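Local coordinates for chorismate mutase and shikimate 5-dehydrogenase fusion protein (PDB 3FBT) that probably catalyses the reversible NADPH-linked reduction of 3-dehydroshikimate to shikimate, this chain being the dehydrogenase part of a natural fusion with chorismate mutase, at residues 53-58 and 92-97; 83-88 and 137-142; 157-162 and 166-171; 185-188 and 192-195; 202-207 and 223-228. All blocks are in the same frame, centred on the assembly; numbering follows the deposited sequence.

Interaction 1 of 5, residues 53-58 and 92-97; sequences TFKIIK and LKFSRE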
# COMPACT_ATOMS: atom_id res chain seq x y z
N THR A 53 5.89 8.55 -6.14
CA THR A 53 4.99 8.43 -4.99
C THR A 53 5.36 7.25 -4.14
O THR A 53 5.34 7.33 -2.91
CB THR A 53 3.53 8.27 -5.41
OG1 THR A 53 3.14 9.41 -6.18
CG2 THR A 53 2.70 8.14 -4.19
N PHE A 54 5.74 6.14 -4.76
CA PHE A 54 6.13 5.00 -3.91
C PHE A 54 7.28 5.41 -2.99
O PHE A 54 7.38 5.05 -1.82
CB PHE A 54 6.52 3.78 -4.76
CG PHE A 54 5.32 3.02 -5.29
CD1 PHE A 54 4.47 2.37 -4.43
CD2 PHE A 54 5.04 2.98 -6.66
CE1 PHE A 54 3.33 1.70 -4.92
CE2 PHE A 54 3.90 2.33 -7.15
CZ PHE A 54 3.05 1.68 -6.27
N LYS A 55 8.19 6.18 -3.53
CA LYS A 55 9.31 6.55 -2.70
C LYS A 55 8.75 7.45 -1.54
O LYS A 55 9.10 7.28 -0.38
CB LYS A 55 10.34 7.27 -3.59
CG LYS A 55 11.76 7.18 -3.07
CD LYS A 55 12.78 7.68 -4.14
CE LYS A 55 12.19 8.74 -5.06
NZ LYS A 55 13.20 9.21 -6.09
N ILE A 56 7.83 8.33 -1.88
CA ILE A 56 7.18 9.22 -0.87
C ILE A 56 6.37 8.53 0.21
O ILE A 56 6.48 8.83 1.38
CB ILE A 56 6.40 10.35 -1.52
CG1 ILE A 56 7.35 11.31 -2.27
CG2 ILE A 56 5.68 11.14 -0.47
CD1 ILE A 56 6.63 12.12 -3.36
N ILE A 57 5.59 7.54 -0.13
CA ILE A 57 4.92 6.79 0.93
C ILE A 57 5.78 5.70 1.55
O ILE A 57 5.29 4.92 2.31
CB ILE A 57 3.63 6.21 0.42
CG1 ILE A 57 3.87 5.04 -0.54
CG2 ILE A 57 2.83 7.30 -0.29
CD1 ILE A 57 2.58 4.50 -1.06
N LYS A 58 7.07 5.68 1.28
CA LYS A 58 7.98 4.70 1.92
C LYS A 58 7.66 3.25 1.58
O LYS A 58 7.66 2.40 2.45
CB LYS A 58 7.93 4.86 3.44
CG LYS A 58 8.02 6.33 3.82
CD LYS A 58 9.49 6.62 4.08
CE LYS A 58 9.79 6.14 5.47
NZ LYS A 58 9.10 7.05 6.43
N LEU A 92 13.34 -3.33 -6.97
CA LEU A 92 13.67 -1.96 -6.58
C LEU A 92 13.72 -1.88 -5.06
O LEU A 92 12.85 -2.36 -4.41
CB LEU A 92 12.67 -0.96 -7.12
CG LEU A 92 12.27 -1.11 -8.60
CD1 LEU A 92 11.30 -0.00 -8.91
CD2 LEU A 92 13.49 -0.92 -9.48
N LYS A 93 14.81 -1.35 -4.54
CA LYS A 93 15.01 -1.13 -3.11
C LYS A 93 14.90 0.38 -2.85
O LYS A 93 15.53 1.19 -3.53
CB LYS A 93 16.40 -1.56 -2.71
CG LYS A 93 16.68 -1.56 -1.15
CD LYS A 93 18.22 -1.88 -0.90
CE LYS A 93 18.63 -1.87 0.60
NZ LYS A 93 17.54 -2.60 1.37
N PHE A 94 14.05 0.75 -1.91
CA PHE A 94 13.85 2.15 -1.59
C PHE A 94 14.73 2.47 -0.42
O PHE A 94 14.79 1.72 0.55
CB PHE A 94 12.38 2.38 -1.22
CG PHE A 94 11.47 2.27 -2.41
CD1 PHE A 94 11.14 3.40 -3.15
CD2 PHE A 94 11.04 1.04 -2.84
CE1 PHE A 94 10.34 3.34 -4.26
CE2 PHE A 94 10.22 0.93 -3.99
CZ PHE A 94 9.87 2.06 -4.72
N SER A 95 15.47 3.56 -0.47
CA SER A 95 16.10 4.00 0.79
C SER A 95 16.15 5.51 0.85
O SER A 95 15.58 6.16 0.01
CB SER A 95 17.48 3.35 0.96
OG SER A 95 18.38 4.04 0.13
N ARG A 96 16.84 6.07 1.85
CA ARG A 96 17.10 7.55 1.93
C ARG A 96 17.51 8.23 0.64
O ARG A 96 16.87 9.18 0.18
CB ARG A 96 18.18 7.81 3.00
N GLU A 97 18.58 7.79 0.03
CA GLU A 97 18.95 8.38 -1.26
C GLU A 97 17.81 8.39 -2.30
O GLU A 97 17.64 9.37 -3.05
CB GLU A 97 20.16 7.67 -1.85
CG GLU A 97 21.20 7.19 -0.85
CD GLU A 97 22.53 6.87 -1.54
OE1 GLU A 97 22.70 7.30 -2.72
OE2 GLU A 97 23.40 6.20 -0.92
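F94 turns its ring toward helix 47-56 with CG anti to the carbonyl carbon (chi1 -71°), whereas K55 has CG anti to the backbone N (chi1 -154°), which lays its first methylenes along the rim of that ring. The two side chains cross at a slant. K55 CG meets the phenyl at its edge and in its plane, 3.8 Å from F94 CD1. The backbone takes part too, since K55 N approaches F94 CE1 to 3.6 Å and K55 CA reaches F94 CD1 at 3.7 Å. One residue earlier, F54 CB sits 3.8 Å from F94 CZ. The rest of F54 leads away from F94, toward L62 and F40, so F94 meets F54 through CB and not through its ring. The contact thus illustrates how a lysine can serve as hydrocarbon, its chain bending at chi3 and carrying the amine away from the ring.

The ring of F94 is laid beside the closing turn of the helix, and it also touches C59, L62 and I99. That turn ends with K58 at positive phi (63°): K58 N bonds to K55 O at 3.1 Å, and C59 N reaches back to F54 O. Elsewhere on the helix, T53 OG1 is hydrogen-bonded to T53 OG1 of the second subunit, so the same helix also takes part in the dimer interface. The whole is a Schellman-terminated helix packed against the mixed sheet of the alpha/beta substrate-binding domain.

Interaction 2 of 5, residues 83-88 and 137-142; sequences ARKIGA and VLQYLK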
# COMPACT_ATOMS: atom_id res chain seq x y z
N ALA A 83 22.78 -6.50 -12.57
CA ALA A 83 21.66 -5.95 -13.35
C ALA A 83 22.13 -5.10 -14.49
O ALA A 83 21.50 -5.07 -15.56
CB ALA A 83 20.64 -5.14 -12.47
N ARG A 84 23.20 -4.38 -14.26
CA ARG A 84 23.79 -3.57 -15.30
C ARG A 84 24.15 -4.43 -16.51
O ARG A 84 23.86 -4.07 -17.65
CB ARG A 84 25.07 -2.94 -14.78
CG ARG A 84 25.34 -1.63 -15.47
CD ARG A 84 26.84 -1.30 -15.70
NE ARG A 84 26.84 -0.50 -16.93
CZ ARG A 84 27.87 -0.22 -17.71
NH1 ARG A 84 29.10 -0.65 -17.44
NH2 ARG A 84 27.65 0.52 -18.79
N LYS A 85 24.79 -5.56 -16.25
CA LYS A 85 25.31 -6.45 -17.27
C LYS A 85 24.14 -7.08 -18.01
O LYS A 85 24.15 -7.24 -19.22
CB LYS A 85 26.10 -7.56 -16.61
CG LYS A 85 27.45 -7.11 -16.10
CD LYS A 85 28.31 -8.31 -15.77
CE LYS A 85 29.80 -7.94 -15.90
NZ LYS A 85 30.61 -8.53 -14.81
N ILE A 86 23.13 -7.44 -17.24
CA ILE A 86 21.98 -8.11 -17.80
C ILE A 86 21.25 -7.12 -18.65
O ILE A 86 20.68 -7.48 -19.66
CB ILE A 86 21.08 -8.67 -16.68
CG1 ILE A 86 21.80 -9.78 -15.92
CG2 ILE A 86 19.75 -9.20 -17.28
CD1 ILE A 86 21.08 -10.31 -14.61
N GLY A 87 21.25 -5.85 -18.26
CA GLY A 87 20.47 -4.83 -18.94
C GLY A 87 18.99 -4.68 -18.49
O GLY A 87 18.17 -4.19 -19.25
N ALA A 88 18.62 -5.12 -17.29
CA ALA A 88 17.20 -5.09 -16.92
C ALA A 88 17.12 -5.22 -15.41
O ALA A 88 17.89 -5.94 -14.79
CB ALA A 88 16.39 -6.24 -17.59
N VAL A 137 19.24 -15.40 -17.78
CA VAL A 137 19.71 -16.80 -17.98
C VAL A 137 21.05 -16.80 -18.79
O VAL A 137 22.00 -17.51 -18.44
CB VAL A 137 18.60 -17.58 -18.71
CG1 VAL A 137 19.06 -18.91 -19.35
CG2 VAL A 137 17.41 -17.79 -17.83
N LEU A 138 21.15 -16.00 -19.86
CA LEU A 138 22.37 -15.94 -20.70
C LEU A 138 23.54 -15.32 -19.93
O LEU A 138 24.67 -15.80 -20.02
CB LEU A 138 22.12 -15.11 -21.98
CG LEU A 138 21.11 -15.70 -22.97
CD1 LEU A 138 20.58 -14.68 -24.01
CD2 LEU A 138 21.66 -17.00 -23.68
N GLN A 139 23.29 -14.28 -19.13
CA GLN A 139 24.38 -13.77 -18.29
C GLN A 139 24.85 -14.84 -17.31
O GLN A 139 26.07 -15.01 -17.11
CB GLN A 139 23.96 -12.52 -17.51
CG GLN A 139 25.09 -11.93 -16.79
CD GLN A 139 26.07 -11.36 -17.78
OE1 GLN A 139 25.68 -10.88 -18.85
NE2 GLN A 139 27.37 -11.43 -17.45
N TYR A 140 23.91 -15.54 -16.68
CA TYR A 140 24.31 -16.60 -15.75
C TYR A 140 25.16 -17.71 -16.41
O TYR A 140 26.20 -18.05 -15.87
CB TYR A 140 23.10 -17.20 -15.08
CG TYR A 140 23.43 -18.22 -14.04
CD1 TYR A 140 23.64 -17.85 -12.68
CD2 TYR A 140 23.52 -19.55 -14.37
CE1 TYR A 140 23.97 -18.80 -11.70
CE2 TYR A 140 23.86 -20.52 -13.41
CZ TYR A 140 24.06 -20.16 -12.09
OH TYR A 140 24.33 -21.18 -11.21
N LEU A 141 24.71 -18.26 -17.56
CA LEU A 141 25.42 -19.35 -18.24
C LEU A 141 26.87 -18.98 -18.57
O LEU A 141 27.81 -19.77 -18.40
CB LEU A 141 24.74 -19.75 -19.53
CG LEU A 141 23.29 -20.21 -19.49
CD1 LEU A 141 22.75 -20.33 -20.93
CD2 LEU A 141 23.17 -21.52 -18.68
N LYS A 142 27.03 -17.76 -19.01
CA LYS A 142 28.28 -17.24 -19.35
C LYS A 142 29.13 -16.97 -18.08
O LYS A 142 30.32 -17.26 -18.05
CB LYS A 142 28.06 -15.95 -20.11
CG LYS A 142 29.19 -15.03 -19.93
CD LYS A 142 29.21 -13.92 -21.00
CE LYS A 142 30.57 -13.22 -21.01
NZ LYS A 142 30.72 -12.42 -19.74
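K85 and Q139 meet at about a right angle, the lysine stem running across the carboxamide, while I86 passes obliquely by the root of the same glutamine. Q139 thus faces two neighbours with two different parts of itself. Near its backbone, Q139 CB lies 3.8 Å from I86 CG1 and Q139 CG lies 4.0 Å from that same atom. Farther out, the chain bends at chi2 (68°) and presents the amide to K85: Q139 NE2 is 3.7 Å from K85 CD, and Q139 CD is 4.0 Å from K85 CB. The isoleucine and the glutamine share a further neighbour, Y106 of helix 105-115.

Helix 81-86 belongs to the substrate-binding part and helix 134-143 to the NADP-binding, Rossmann-type part, so Q139 spans from one part of the enzyme to the other. K85 also lies close to E81, a predicted NADP(+)-binding residue, with which it forms a weak, long ion pair. K85 NZ and K142 NZ are 6.3 Å apart, a spacing at which mild repulsion is likely. Q139 NE2 gives its hydrogen bond to D143 within its own helix; the link across the two segments is therefore made of van der Waals contact, with no polar bond locking it.

Interaction 3 of 5, residues 157-162 and 166-171; sequences EKTSEI and FKVISY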
# COMPACT_ATOMS: atom_id res chain seq x y z
N GLU A 157 17.92 -12.97 -37.77
CA GLU A 157 18.55 -11.66 -38.09
C GLU A 157 18.36 -10.64 -36.99
O GLU A 157 19.29 -9.93 -36.59
CB GLU A 157 18.03 -11.10 -39.38
CG GLU A 157 18.56 -11.89 -40.55
CD GLU A 157 17.48 -12.65 -41.22
OE1 GLU A 157 17.40 -12.52 -42.47
OE2 GLU A 157 16.69 -13.34 -40.51
N LYS A 158 17.15 -10.58 -36.46
CA LYS A 158 16.95 -9.61 -35.38
C LYS A 158 17.79 -10.03 -34.17
O LYS A 158 18.61 -9.25 -33.59
CB LYS A 158 15.45 -9.45 -35.04
CG LYS A 158 15.21 -8.41 -33.93
CD LYS A 158 13.81 -7.84 -33.94
CE LYS A 158 12.79 -8.81 -33.36
NZ LYS A 158 11.75 -8.08 -32.56
N THR A 159 17.60 -11.27 -33.73
CA THR A 159 18.22 -11.63 -32.45
C THR A 159 19.75 -11.54 -32.49
O THR A 159 20.42 -11.19 -31.51
CB THR A 159 17.83 -13.03 -32.07
OG1 THR A 159 16.40 -13.14 -32.09
CG2 THR A 159 18.44 -13.40 -30.70
N SER A 160 20.36 -11.85 -33.62
CA SER A 160 21.83 -11.81 -33.59
C SER A 160 22.39 -10.40 -33.56
O SER A 160 23.56 -10.19 -33.20
CB SER A 160 22.37 -12.59 -34.76
OG SER A 160 21.88 -12.05 -35.95
N GLU A 161 21.57 -9.40 -33.91
CA GLU A 161 21.96 -8.01 -33.64
C GLU A 161 21.96 -7.78 -32.14
O GLU A 161 22.83 -7.07 -31.62
CB GLU A 161 21.02 -6.98 -34.30
CG GLU A 161 20.96 -7.01 -35.80
CD GLU A 161 22.32 -6.89 -36.47
OE1 GLU A 161 23.29 -6.36 -35.87
OE2 GLU A 161 22.42 -7.33 -37.64
N ILE A 162 20.96 -8.35 -31.46
CA ILE A 162 20.78 -8.20 -30.00
C ILE A 162 21.85 -8.91 -29.18
O ILE A 162 22.40 -8.35 -28.24
CB ILE A 162 19.42 -8.73 -29.55
N PHE A 166 26.85 -14.33 -28.64
CA PHE A 166 26.42 -15.70 -28.53
C PHE A 166 26.20 -16.26 -29.92
O PHE A 166 25.96 -15.51 -30.84
CB PHE A 166 25.15 -15.76 -27.69
CG PHE A 166 25.35 -15.31 -26.26
CD1 PHE A 166 26.18 -16.03 -25.37
CD2 PHE A 166 24.71 -14.18 -25.78
CE1 PHE A 166 26.37 -15.61 -24.05
CE2 PHE A 166 24.90 -13.76 -24.43
CZ PHE A 166 25.71 -14.46 -23.59
N LYS A 167 26.26 -17.57 -30.07
CA LYS A 167 25.84 -18.25 -31.30
C LYS A 167 24.34 -18.29 -31.39
O LYS A 167 23.69 -19.10 -30.68
CB LYS A 167 26.34 -19.70 -31.30
CG LYS A 167 27.88 -19.81 -31.38
CD LYS A 167 28.33 -21.28 -31.08
CE LYS A 167 29.68 -21.65 -31.73
NZ LYS A 167 30.80 -21.18 -30.87
N VAL A 168 23.77 -17.43 -32.26
CA VAL A 168 22.32 -17.39 -32.53
C VAL A 168 21.88 -18.27 -33.74
O VAL A 168 22.49 -18.23 -34.82
CB VAL A 168 21.84 -15.90 -32.78
CG1 VAL A 168 20.40 -15.85 -33.26
CG2 VAL A 168 22.01 -15.10 -31.53
N ILE A 169 20.82 -19.03 -33.59
CA ILE A 169 20.49 -19.97 -34.64
C ILE A 169 18.99 -20.07 -34.77
O ILE A 169 18.24 -19.65 -33.85
CB ILE A 169 21.17 -21.38 -34.40
CG1 ILE A 169 20.60 -22.08 -33.19
CG2 ILE A 169 22.69 -21.18 -34.31
CD1 ILE A 169 21.18 -23.57 -32.94
N SER A 170 18.54 -20.64 -35.89
CA SER A 170 17.12 -20.90 -36.10
C SER A 170 16.66 -22.22 -35.55
O SER A 170 17.48 -23.12 -35.23
CB SER A 170 16.79 -20.88 -37.61
OG SER A 170 17.52 -21.89 -38.30
N TYR A 171 15.35 -22.39 -35.45
CA TYR A 171 14.86 -23.62 -34.94
C TYR A 171 15.27 -24.76 -35.89
O TYR A 171 15.58 -25.91 -35.46
CB TYR A 171 13.36 -23.57 -34.66
CG TYR A 171 13.07 -22.94 -33.30
CD1 TYR A 171 12.95 -23.72 -32.17
CD2 TYR A 171 12.98 -21.55 -33.14
CE1 TYR A 171 12.73 -23.16 -30.94
CE2 TYR A 171 12.75 -20.99 -31.90
CZ TYR A 171 12.61 -21.78 -30.80
OH TYR A 171 12.42 -21.21 -29.55
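Apolar contact comes first here, and V168 is its centre, spreading two methyls and CB over T159 and S160. A chi1 of 172°, which puts CG1 trans to the valine's own N, lets it lay one methyl by each of two successive helix residues: V168 CG1 approaches T159 CB at 4.0 Å, while V168 CG2 is 3.9 Å from S160 CA. T159 CG2 touches both valine methyls. The serine side chain contributes its CB, 3.9 Å from V168 CB.

The hydroxyls of T159 and S160 find their partners outside the contact. T159 OG1 is hydrogen-bonded to T153 OG1 and to N155 O, and S160 OG to P156 O in the preceding turn. Backbone bonds from K167 and I169 join strand 167-170 to strand 148-153.

Helix 156-162 links these two parallel strands, and the contact seats it on the edge strand of this Rossmann-type beta-alpha-beta unit. T159 also touches S130, a predicted NADP(+)-binding residue, with a bound sulfate nearby. Both hydroxyls are thus engaged by residues that precede them in the chain, so across these two segments the helix and strand meet through van der Waals contact.

Interaction 4 of 5, residues 185-188 and 192-195; sequences CTPK and PKEG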
# COMPACT_ATOMS: atom_id res chain seq x y z
N CYS A 185 12.89 -20.51 -22.65
CA CYS A 185 12.59 -19.17 -22.17
C CYS A 185 11.40 -18.55 -22.92
O CYS A 185 11.11 -17.37 -22.75
CB CYS A 185 13.85 -18.32 -22.37
SG CYS A 185 15.05 -18.62 -21.09
N THR A 186 10.72 -19.36 -23.74
CA THR A 186 9.61 -18.90 -24.59
C THR A 186 8.29 -19.05 -23.87
O THR A 186 8.23 -19.74 -22.90
CB THR A 186 9.38 -19.80 -25.92
OG1 THR A 186 8.68 -21.01 -25.58
CG2 THR A 186 10.65 -20.16 -26.59
N PRO A 187 7.21 -18.45 -24.43
CA PRO A 187 5.89 -18.70 -23.76
C PRO A 187 5.13 -19.93 -24.18
O PRO A 187 4.06 -20.17 -23.63
CB PRO A 187 5.04 -17.44 -24.10
CG PRO A 187 5.71 -16.85 -25.31
CD PRO A 187 7.24 -17.15 -25.12
N LYS A 188 5.69 -20.76 -25.08
CA LYS A 188 5.04 -22.02 -25.48
C LYS A 188 5.10 -22.99 -24.35
O LYS A 188 6.16 -23.20 -23.76
CB LYS A 188 5.74 -22.63 -26.68
CG LYS A 188 6.15 -21.63 -27.70
CD LYS A 188 6.05 -22.26 -29.03
CE LYS A 188 5.94 -21.19 -30.13
NZ LYS A 188 6.17 -21.99 -31.37
N PRO A 192 -1.76 -18.98 -22.84
CA PRO A 192 -2.81 -19.75 -23.53
C PRO A 192 -2.20 -20.60 -24.61
O PRO A 192 -2.87 -20.89 -25.60
CB PRO A 192 -3.64 -18.66 -24.20
CG PRO A 192 -2.64 -17.67 -24.60
CD PRO A 192 -1.50 -17.72 -23.55
N LYS A 193 -0.92 -20.98 -24.45
CA LYS A 193 -0.25 -21.80 -25.44
C LYS A 193 0.16 -23.13 -24.87
O LYS A 193 1.18 -23.69 -25.26
CB LYS A 193 1.01 -21.07 -25.97
CG LYS A 193 0.75 -19.69 -26.54
CD LYS A 193 2.06 -19.05 -27.02
CE LYS A 193 2.00 -17.52 -27.10
NZ LYS A 193 1.21 -17.04 -28.28
N GLU A 194 -0.65 -23.65 -23.96
CA GLU A 194 -0.25 -24.81 -23.17
C GLU A 194 -0.05 -26.16 -23.93
O GLU A 194 0.68 -27.03 -23.48
CB GLU A 194 -1.25 -25.00 -22.02
CG GLU A 194 -0.65 -25.70 -20.81
CD GLU A 194 -1.68 -26.04 -19.71
OE1 GLU A 194 -2.62 -25.24 -19.49
OE2 GLU A 194 -1.52 -27.10 -19.06
N GLY A 195 -0.71 -26.37 -25.05
CA GLY A 195 -0.52 -27.67 -25.72
C GLY A 195 0.62 -27.65 -26.72
O GLY A 195 0.76 -28.57 -27.52
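K193 runs beside P187 with its side chain pointing the same way, the two meeting where K193 CE lies 4.2 Å from P187 CG. The lysine also follows the carbonyl of the proline: P187 O is 3.9 Å from K193 CB and 4.1 Å from K193 CD. K188 adds backbone rather than side chain. Its CA is 4.2 Å from K193 CB, and K188 C is 4.1 Å from K193 O. The chain of K193 stays extended past the proline until a bend at chi4 (-75°), which turns NZ off the line of the methylenes.

The next shell fixes the loop that K193 leans on. T186 OG1 accepts a hydrogen bond from K188 N at 3.0 Å with an N-H...O angle of 145°, an ST turn that brackets P187. The same hydroxyl is hydrogen-bonded to N184 OD1, so it ties the turn to the end of strand 181-184. Beyond it, C185 is joined through its backbone to L128 of strand 124-128, and T186 and K188 both rest on P198. On the other arm, the peptide bond before P192 is cis.

The loop follows a central strand of the parallel sheet, and the side chain of P187 comes within about 7 Å of G129, a predicted NADP(+)-binding residue, at the nearest atoms. As an example of a short loop folding back on itself at the surface, the pair is modest: methylenes brush a proline ring and a carbonyl at van der Waals distance, so the ST turn and its tie to N184, more than this contact, probably hold the loop's shape.

Interaction 5 of 5, residues 202-207 and 223-228; sequences EVVAKF and LKYARE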
# COMPACT_ATOMS: atom_id res chain seq x y z
N GLU A 202 12.17 -35.29 -30.33
CA GLU A 202 13.44 -35.69 -30.94
C GLU A 202 14.51 -34.66 -30.68
O GLU A 202 15.72 -34.96 -30.69
CB GLU A 202 13.19 -35.80 -32.45
CG GLU A 202 12.00 -34.94 -32.80
CD GLU A 202 11.77 -34.85 -34.25
OE1 GLU A 202 12.12 -35.83 -34.94
OE2 GLU A 202 11.24 -33.80 -34.70
N VAL A 203 14.11 -33.39 -30.50
CA VAL A 203 15.15 -32.41 -30.15
C VAL A 203 15.47 -32.52 -28.68
O VAL A 203 16.65 -32.57 -28.26
CB VAL A 203 14.82 -30.97 -30.55
CG1 VAL A 203 15.90 -30.08 -30.03
CG2 VAL A 203 14.69 -30.85 -32.12
N VAL A 204 14.42 -32.59 -27.90
CA VAL A 204 14.60 -32.71 -26.48
C VAL A 204 15.54 -33.87 -26.24
O VAL A 204 16.42 -33.79 -25.40
CB VAL A 204 13.28 -32.98 -25.79
CG1 VAL A 204 13.44 -33.05 -24.26
CG2 VAL A 204 12.23 -31.96 -26.22
N ALA A 205 15.37 -34.94 -27.03
CA ALA A 205 16.04 -36.24 -26.74
C ALA A 205 17.52 -36.21 -26.90
O ALA A 205 18.20 -37.15 -26.53
CB ALA A 205 15.45 -37.37 -27.60
N LYS A 206 18.04 -35.13 -27.43
CA LYS A 206 19.46 -35.06 -27.64
C LYS A 206 20.14 -34.35 -26.54
O LYS A 206 21.29 -34.01 -26.68
CB LYS A 206 19.83 -34.36 -28.94
CG LYS A 206 19.00 -34.79 -30.11
CD LYS A 206 19.59 -34.07 -31.32
CE LYS A 206 18.61 -33.93 -32.51
NZ LYS A 206 19.48 -33.62 -33.65
N PHE A 207 19.48 -34.10 -25.43
CA PHE A 207 20.19 -33.32 -24.38
C PHE A 207 20.17 -34.16 -23.15
O PHE A 207 19.41 -35.09 -23.08
CB PHE A 207 19.47 -31.97 -24.17
CG PHE A 207 19.63 -31.04 -25.32
CD1 PHE A 207 20.57 -30.03 -25.29
CD2 PHE A 207 18.87 -31.21 -26.48
CE1 PHE A 207 20.74 -29.19 -26.38
CE2 PHE A 207 19.04 -30.37 -27.56
CZ PHE A 207 19.97 -29.38 -27.51
N LEU A 223 8.41 -30.55 -21.09
CA LEU A 223 8.97 -31.38 -20.05
C LEU A 223 8.53 -32.88 -20.03
O LEU A 223 9.31 -33.76 -19.63
CB LEU A 223 8.74 -30.74 -18.68
CG LEU A 223 9.47 -29.42 -18.41
CD1 LEU A 223 9.04 -28.96 -17.03
CD2 LEU A 223 11.01 -29.58 -18.47
N LYS A 224 7.29 -33.17 -20.42
CA LYS A 224 6.85 -34.55 -20.63
C LYS A 224 7.84 -35.22 -21.59
O LYS A 224 8.56 -36.21 -21.23
CB LYS A 224 5.45 -34.56 -21.24
CG LYS A 224 4.94 -35.98 -21.49
CD LYS A 224 3.86 -36.02 -22.52
CE LYS A 224 2.69 -35.07 -22.17
NZ LYS A 224 1.39 -35.58 -22.75
N TYR A 225 7.92 -34.64 -22.79
CA TYR A 225 8.91 -35.01 -23.80
C TYR A 225 10.22 -35.41 -23.18
O TYR A 225 10.81 -36.41 -23.59
CB TYR A 225 9.22 -33.83 -24.72
CG TYR A 225 8.16 -33.56 -25.71
CD1 TYR A 225 7.04 -34.35 -25.80
CD2 TYR A 225 8.31 -32.49 -26.61
CE1 TYR A 225 6.05 -34.09 -26.76
CE2 TYR A 225 7.36 -32.20 -27.52
CZ TYR A 225 6.25 -33.00 -27.63
OH TYR A 225 5.32 -32.67 -28.60
N ALA A 226 10.72 -34.58 -22.27
CA ALA A 226 11.97 -34.85 -21.62
C ALA A 226 11.83 -36.11 -20.77
O ALA A 226 12.79 -36.88 -20.65
CB ALA A 226 12.38 -33.66 -20.75
N ARG A 227 10.63 -36.32 -20.21
CA ARG A 227 10.42 -37.48 -19.31
C ARG A 227 10.55 -38.78 -20.10
O ARG A 227 11.46 -39.58 -19.89
CB ARG A 227 9.05 -37.41 -18.60
CG ARG A 227 8.72 -38.67 -17.78
CD ARG A 227 7.58 -38.44 -16.80
NE ARG A 227 6.45 -37.74 -17.39
CZ ARG A 227 5.62 -38.28 -18.27
NH1 ARG A 227 5.83 -39.54 -18.67
NH2 ARG A 227 4.61 -37.58 -18.75
N GLU A 228 9.63 -38.94 -21.03
CA GLU A 228 9.70 -40.00 -22.02
C GLU A 228 11.09 -40.33 -22.58
O GLU A 228 11.32 -41.48 -22.95
CB GLU A 228 8.78 -39.64 -23.16
CG GLU A 228 7.46 -39.14 -22.69
CD GLU A 228 6.45 -39.04 -23.81
OE1 GLU A 228 5.23 -38.98 -23.54
OE2 GLU A 228 6.88 -39.05 -24.99
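The apolar contacts all run through V204, whose two methyls divide Y225 and A226 between them. The valine's chi1 of -178° swings CG1 away from its own N and onto the partner helix backbone: V204 CG1 is 3.5 Å from A226 CA and 3.7 Å from A226 CB. Having only a CB, A226 meets the methyl with its backbone as well as its side chain. V204 CG2 takes the other neighbour, sitting 3.8 Å from Y225 CB and 4.0 Å from Y225 CD2. It meets the tyrosine ring at its edge, near the ring plane, the two side chains crossing at about a right angle. Y225 also touches K201 and S197, and A226 rests on A210 of strand 209-212.

Backbone hydrogen bonds shape each side separately. After V204 the chain closes a type I turn, with F207 N bonded to V204 O at 3.1 Å. On the partner helix, R227 N bonds to L223 O at 2.9 Å.

Salt bridging is left to R227, which points away from V204 and pairs through NE with E219. The contact joins the helices that flank strand 209-212 in two consecutive beta-alpha-beta crossovers of the nucleotide-binding domain. It is a compact case of a branched residue fitted against a small one: between these two segments the helices meet through close hydrocarbon contact.

In the fold
Interaction 1 stands apart at the dimer-facing end of the substrate-binding domain, its centre about 46 Å from that of interaction 5. Interaction 2 crosses it along the chain: helix 81-86 leads on to strand 91-94, while the second helix of interaction 2, 134-143, belongs to the Rossmann-type domain. Interactions 3, 4 and 5 then follow in series round the parallel sheet. Interaction 2 touches interaction 3 where L138 and K142 pack on F166, and interaction 4 where V137 meets C185; Y171 and T186 connect 3 with 4. The nearest atoms of interaction 5 lie about 6 Å from those of interactions 3 and 4, without touching. Interaction 2 therefore bridges the two domains, between which shikimate dehydrogenases bind substrate and cofactor.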